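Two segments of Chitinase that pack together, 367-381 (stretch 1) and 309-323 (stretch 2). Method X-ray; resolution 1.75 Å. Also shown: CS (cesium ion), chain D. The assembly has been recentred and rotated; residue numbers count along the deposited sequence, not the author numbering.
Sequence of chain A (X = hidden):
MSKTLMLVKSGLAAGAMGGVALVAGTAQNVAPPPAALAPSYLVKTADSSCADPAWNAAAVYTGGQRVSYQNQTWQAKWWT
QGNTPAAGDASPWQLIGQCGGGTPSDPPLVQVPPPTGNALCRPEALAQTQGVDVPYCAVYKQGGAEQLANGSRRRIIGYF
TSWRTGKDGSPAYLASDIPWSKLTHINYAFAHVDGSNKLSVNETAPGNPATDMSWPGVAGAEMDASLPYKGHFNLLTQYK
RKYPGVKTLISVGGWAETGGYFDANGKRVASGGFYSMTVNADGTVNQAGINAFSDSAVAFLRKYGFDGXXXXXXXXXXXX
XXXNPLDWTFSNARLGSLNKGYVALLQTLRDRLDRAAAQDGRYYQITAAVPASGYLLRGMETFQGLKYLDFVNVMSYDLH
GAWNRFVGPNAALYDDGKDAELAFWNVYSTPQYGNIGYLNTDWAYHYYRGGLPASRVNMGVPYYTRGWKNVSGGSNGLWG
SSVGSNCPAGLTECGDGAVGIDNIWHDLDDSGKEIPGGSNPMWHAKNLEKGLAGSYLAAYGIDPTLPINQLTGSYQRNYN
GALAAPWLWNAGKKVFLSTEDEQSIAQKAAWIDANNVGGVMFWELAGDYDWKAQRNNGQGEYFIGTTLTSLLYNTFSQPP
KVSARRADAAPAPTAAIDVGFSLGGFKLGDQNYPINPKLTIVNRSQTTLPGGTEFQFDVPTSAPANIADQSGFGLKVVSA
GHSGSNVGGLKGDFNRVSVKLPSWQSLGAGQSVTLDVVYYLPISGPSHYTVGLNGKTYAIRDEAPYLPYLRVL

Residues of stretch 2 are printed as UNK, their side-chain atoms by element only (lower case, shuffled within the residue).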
# COMPACT_ATOMS: atom_id res chain seq x y z
N THR A 367 -7.08 -7.75 -0.01
CA THR A 367 -6.43 -6.46 0.07
C THR A 367 -5.07 -6.54 -0.61
O THR A 367 -4.61 -7.62 -0.99
CB THR A 367 -6.31 -5.99 1.53
OG1 THR A 367 -5.39 -6.82 2.25
CG2 THR A 367 -7.67 -6.06 2.22
N ALA A 368 -4.42 -5.39 -0.77
CA ALA A 368 -3.08 -5.38 -1.32
C ALA A 368 -2.27 -4.28 -0.69
O ALA A 368 -2.77 -3.20 -0.41
CB ALA A 368 -3.11 -5.22 -2.85
N ALA A 369 -1.00 -4.59 -0.44
CA ALA A 369 -0.02 -3.57 -0.08
C ALA A 369 0.51 -3.02 -1.39
O ALA A 369 1.07 -3.76 -2.21
CB ALA A 369 1.09 -4.17 0.77
N VAL A 370 0.32 -1.72 -1.59
CA VAL A 370 0.52 -1.10 -2.89
C VAL A 370 1.53 0.05 -2.76
O VAL A 370 1.63 0.68 -1.71
CB VAL A 370 -0.82 -0.59 -3.49
CG1 VAL A 370 -1.78 -1.75 -3.74
CG2 VAL A 370 -1.47 0.45 -2.58
N PRO A 371 2.31 0.31 -3.83
CA PRO A 371 3.39 1.28 -3.69
C PRO A 371 2.89 2.73 -3.60
O PRO A 371 1.88 3.09 -4.20
CB PRO A 371 4.23 1.06 -4.96
CG PRO A 371 3.26 0.47 -5.95
CD PRO A 371 2.33 -0.38 -5.13
N ALA A 372 3.61 3.55 -2.84
CA ALA A 372 3.34 4.99 -2.83
C ALA A 372 4.18 5.72 -3.88
O ALA A 372 3.86 6.84 -4.28
CB ALA A 372 3.62 5.59 -1.44
N SER A 373 5.24 5.06 -4.34
CA SER A 373 6.22 5.65 -5.26
C SER A 373 5.68 6.00 -6.64
O SER A 373 5.22 5.13 -7.38
CB SER A 373 7.41 4.71 -5.44
OG SER A 373 8.25 5.16 -6.48
N GLY A 374 5.76 7.28 -7.01
CA GLY A 374 5.35 7.70 -8.34
C GLY A 374 6.21 7.08 -9.42
O GLY A 374 5.76 6.92 -10.56
N TYR A 375 7.45 6.72 -9.08
CA TYR A 375 8.32 6.04 -10.03
C TYR A 375 7.77 4.64 -10.35
O TYR A 375 7.59 4.29 -11.51
CB TYR A 375 9.74 5.95 -9.47
CG TYR A 375 10.58 4.83 -10.06
CD1 TYR A 375 11.19 4.95 -11.30
CD2 TYR A 375 10.78 3.64 -9.34
CE1 TYR A 375 11.97 3.92 -11.82
CE2 TYR A 375 11.55 2.61 -9.85
CZ TYR A 375 12.14 2.76 -11.09
OH TYR A 375 12.91 1.73 -11.60
N LEU A 376 7.51 3.84 -9.31
CA LEU A 376 6.96 2.50 -9.52
C LEU A 376 5.64 2.55 -10.28
O LEU A 376 5.39 1.75 -11.17
CB LEU A 376 6.76 1.77 -8.19
CG LEU A 376 8.02 1.45 -7.39
CD1 LEU A 376 7.69 0.81 -6.04
CD2 LEU A 376 8.94 0.54 -8.20
N LEU A 377 4.78 3.51 -9.91
CA LEU A 377 3.45 3.58 -10.49
C LEU A 377 3.48 3.99 -11.96
O LEU A 377 2.51 3.75 -12.70
CB LEU A 377 2.59 4.55 -9.68
CG LEU A 377 2.17 4.04 -8.30
CD1 LEU A 377 1.58 5.18 -7.47
CD2 LEU A 377 1.18 2.87 -8.37
N ARG A 378 4.58 4.60 -12.40
CA ARG A 378 4.67 4.99 -13.81
C ARG A 378 4.66 3.75 -14.70
O ARG A 378 4.30 3.82 -15.88
CB ARG A 378 5.93 5.82 -14.06
CG ARG A 378 6.05 6.35 -15.48
CD ARG A 378 7.20 7.34 -15.60
NE ARG A 378 6.99 8.53 -14.77
CZ ARG A 378 6.49 9.68 -15.22
NH1 ARG A 378 6.13 9.81 -16.49
NH2 ARG A 378 6.35 10.71 -14.39
N GLY A 379 5.02 2.60 -14.14
CA GLY A 379 5.01 1.35 -14.88
C GLY A 379 3.81 0.47 -14.56
O GLY A 379 3.83 -0.72 -14.87
N MET A 380 2.78 1.03 -13.95
CA MET A 380 1.62 0.23 -13.57
C MET A 380 0.31 0.72 -14.21
O MET A 380 -0.77 0.56 -13.64
CB MET A 380 1.52 0.18 -12.04
CG MET A 380 2.73 -0.55 -11.43
SD MET A 380 2.95 -0.44 -9.65
CE MET A 380 1.47 -1.29 -9.11
N GLU A 381 0.44 1.28 -15.42
CA GLU A 381 -0.68 1.70 -16.25
C GLU A 381 -1.64 2.60 -15.45
O GLU A 381 -1.21 3.65 -14.99
CB GLU A 381 -1.37 0.47 -16.86
CG GLU A 381 -0.36 -0.30 -17.74
CD GLU A 381 -0.95 -1.40 -18.60
OE1 GLU A 381 -2.20 -1.56 -18.62
OE2 GLU A 381 -0.17 -2.11 -19.29
N UNK A 309 -6.99 -12.31 2.31
CA UNK A 309 -5.62 -12.40 1.80
C UNK A 309 -5.14 -11.01 1.43
O UNK A 309 -5.89 -10.24 0.82
c UNK A 309 -5.55 -13.33 0.56
c UNK A 309 -6.01 -14.71 0.92
c UNK A 309 -4.14 -13.39 0.00
N UNK A 310 -3.91 -10.69 1.82
CA UNK A 310 -3.29 -9.41 1.52
C UNK A 310 -2.15 -9.66 0.55
O UNK A 310 -1.17 -10.32 0.88
c UNK A 310 -2.80 -8.75 2.82
o UNK A 310 -0.87 -7.38 2.97
o UNK A 310 -2.68 -6.50 2.05
c UNK A 310 -2.06 -7.45 2.59
N UNK A 311 -2.29 -9.19 -0.68
CA UNK A 311 -1.28 -9.44 -1.70
C UNK A 311 -0.21 -8.36 -1.65
O UNK A 311 -0.50 -7.19 -1.88
c UNK A 311 -1.91 -9.47 -3.11
c UNK A 311 -2.96 -10.58 -3.19
c UNK A 311 -2.39 -12.01 -2.97
c UNK A 311 -0.83 -9.63 -4.18
N UNK A 312 1.02 -8.75 -1.33
CA UNK A 312 2.13 -7.81 -1.20
C UNK A 312 3.19 -8.14 -2.27
O UNK A 312 4.31 -8.53 -1.96
o UNK A 312 4.21 -6.69 1.61
c UNK A 312 3.71 -6.76 0.47
o UNK A 312 4.00 -5.95 -0.45
c UNK A 312 2.71 -7.87 0.20
N UNK A 313 2.77 -7.99 -3.52
CA UNK A 313 3.60 -8.27 -4.69
C UNK A 313 4.47 -7.04 -4.97
O UNK A 313 3.97 -6.00 -5.40
c UNK A 313 2.47 -9.54 -8.17
c UNK A 313 5.17 -9.15 -8.70
c UNK A 313 2.64 -8.62 -5.85
c UNK A 313 3.00 -9.91 -9.42
c UNK A 313 4.63 -8.80 -7.46
c UNK A 313 3.28 -9.00 -7.18
c UNK A 313 4.35 -9.70 -9.68
N UNK A 314 5.77 -7.16 -4.70
CA UNK A 314 6.68 -6.02 -4.88
C UNK A 314 7.70 -6.30 -6.00
O UNK A 314 8.77 -6.85 -5.71
c UNK A 314 7.11 -4.98 -1.07
o UNK A 314 8.33 -4.72 -1.04
c UNK A 314 7.42 -5.71 -3.56
o UNK A 314 6.39 -4.86 -0.06
c UNK A 314 6.45 -5.47 -2.37
N UNK A 315 7.41 -5.92 -7.25
CA UNK A 315 6.23 -5.17 -7.68
C UNK A 315 5.84 -5.58 -9.09
O UNK A 315 6.72 -5.89 -9.89
c UNK A 315 7.53 -2.00 -3.95
c UNK A 315 5.87 -2.68 -5.51
c UNK A 315 6.20 -2.14 -4.29
c UNK A 315 6.86 -3.07 -6.40
c UNK A 315 6.49 -3.66 -7.72
o UNK A 315 7.86 -1.47 -2.73
c UNK A 315 8.19 -2.91 -6.03
c UNK A 315 8.53 -2.39 -4.81
N UNK A 316 4.54 -5.52 -9.42
CA UNK A 316 4.10 -5.81 -10.78
C UNK A 316 4.21 -4.58 -11.68
O UNK A 316 3.22 -4.09 -12.22
c UNK A 316 2.18 -5.33 -9.43
c UNK A 316 2.63 -6.22 -10.58
c UNK A 316 3.40 -5.26 -8.51
N UNK A 317 5.43 -4.06 -11.82
CA UNK A 317 5.61 -2.85 -12.60
C UNK A 317 6.51 -3.09 -13.80
O UNK A 317 7.40 -3.95 -13.76
c UNK A 317 6.19 -1.71 -11.73
c UNK A 317 7.56 -2.08 -11.18
o UNK A 317 6.28 -0.51 -12.50
N UNK A 318 6.28 -2.33 -14.87
CA UNK A 318 7.08 -2.46 -16.08
C UNK A 318 8.35 -1.60 -16.06
O UNK A 318 9.06 -1.56 -17.07
o UNK A 318 5.92 -0.72 -17.32
c UNK A 318 6.23 -2.11 -17.30
N UNK A 319 8.65 -0.93 -14.95
CA UNK A 319 9.91 -0.20 -14.81
C UNK A 319 11.06 -1.20 -14.70
O UNK A 319 11.01 -2.11 -13.88
s UNK A 319 8.55 2.85 -14.77
c UNK A 319 9.92 3.95 -14.51
c UNK A 319 9.93 0.71 -13.57
c UNK A 319 8.73 1.65 -13.43
N UNK A 320 12.08 -1.02 -15.53
CA UNK A 320 13.24 -1.91 -15.53
C UNK A 320 14.01 -1.78 -14.21
O UNK A 320 14.15 -0.67 -13.69
c UNK A 320 15.32 -2.49 -16.84
o UNK A 320 15.19 -3.67 -17.17
c UNK A 320 14.12 -1.58 -16.74
n UNK A 320 16.50 -1.93 -16.59
N UNK A 321 14.49 -2.91 -13.68
CA UNK A 321 15.26 -2.94 -12.42
C UNK A 321 14.52 -2.41 -11.20
O UNK A 321 15.14 -1.97 -10.23
c UNK A 321 16.57 -2.16 -12.56
c UNK A 321 17.59 -2.87 -13.44
o UNK A 321 17.47 -4.05 -13.73
n UNK A 321 18.62 -2.13 -13.85
N UNK A 322 13.19 -2.44 -11.23
CA UNK A 322 12.42 -1.93 -10.10
C UNK A 322 12.29 -2.97 -9.00
O UNK A 322 12.08 -2.63 -7.84
c UNK A 322 11.04 -1.48 -10.56
N UNK A 323 12.41 -4.24 -9.37
CA UNK A 323 12.25 -5.31 -8.40
C UNK A 323 13.43 -5.44 -7.46
O UNK A 323 14.45 -4.76 -7.62
CS CS D . 7.83 -2.54 1.31
O HOH W 1 0.37 -6.23 -4.30
O HOH W 2 6.09 -4.92 2.81
O HOH W 3 2.35 -4.06 -4.51
O HOH W 4 9.90 -2.10 -0.96
O HOH W 5 13.80 1.91 -14.11
O HOH W 6 15.60 1.03 -10.85
O HOH W 7 10.53 -3.71 3.02
O HOH W 8 6.08 -3.06 4.23
O HOH W 9 9.24 -0.37 2.07

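Position 309 carries three carbons, one bearing the other two: V309, a beta-branched residue of the kind common in strands. Its backbone does the pairing, O accepting from T367 N at 2.9 Å. At 310 two carbons end in two oxygens, one 2.7 Å from T367 OG1. This is D310, whose OD1 accepts the threonine's proton beside the parallel bridge.

Position 311 has four carbons, forked at the first with one arm two carbons long: I311. Its CB lies 4.4 Å from A368 CB, a loose apolar contact, while its N donates to T367 O (2.8 Å) and its O accepts from A369 N (3.0 Å). Position 312 again shows two carbons and two oxygens, so D312; OD1 lies 3.6 Å from A369 CB, a van der Waals contact with the alanine methyl.

At 313 one carbon leads to a six-carbon ring without oxygen, F313. The ring leads away from stretch 1, but a water joins F313 O (2.7 Å) to A369 O (2.6 Å). Position 314 has three carbons, the last with two oxygens: E314. It makes no contact with stretch 1 and instead binds cesium, OE2 at 3.0 Å and OE1 at 3.2 Å from CS.

Position 315, after a cis peptide, bears a six-carbon ring with one oxygen: Y315. L376 CD1 sits 3.5 Å from the ring centroid, over the face, a CH-pi contact, and P371 CB is 3.8 Å from CE1. Three carbons closing onto the backbone N make 316 P316, whose ring offers M380 an apolar surface, CG meeting CE at 4.1 Å.

At 317 one carbon carries an oxygen and a carbon: T317. OG1 donates to L376 O (2.8 Å), while CB packs 3.7 Å from M380 CG. Position 318 has one carbon and then one oxygen: S318, small enough for this close approach; its N donates to G379 O at 2.9 Å.

Position 319 is an unbranched chain of two carbons, sulfur and carbon, M319. This flexible chain brings CE to 3.4 Å from Y375 CE1, and SD to 3.6 Å from G379 N.

Positions 320 and 321 each have two carbons, then an oxygen and a nitrogen: N320, its polar side chain pointing away, and N321, whose positive phi (60°) in the type II turn asparagine tolerates well. Waters connect their backbone O atoms to Y375 OH. A single carbon at 322 gives A322, its CB 3.7 Å from L376 CD2. Position 323 has no side-chain atom: G323, out of contact.

The contact thus begins as parallel strand pairing and continues as packing of Y315, M319 and A322 on L376 and Y375, fastened by the T317 OG1 and S318 N hydrogen bonds. At G379 the two stretches come so close that a CB would clash with T317 OG1 and the backbone N of S318 and M319.

Stretch 2 (309-323) VDIDFEYPTSMNNAG
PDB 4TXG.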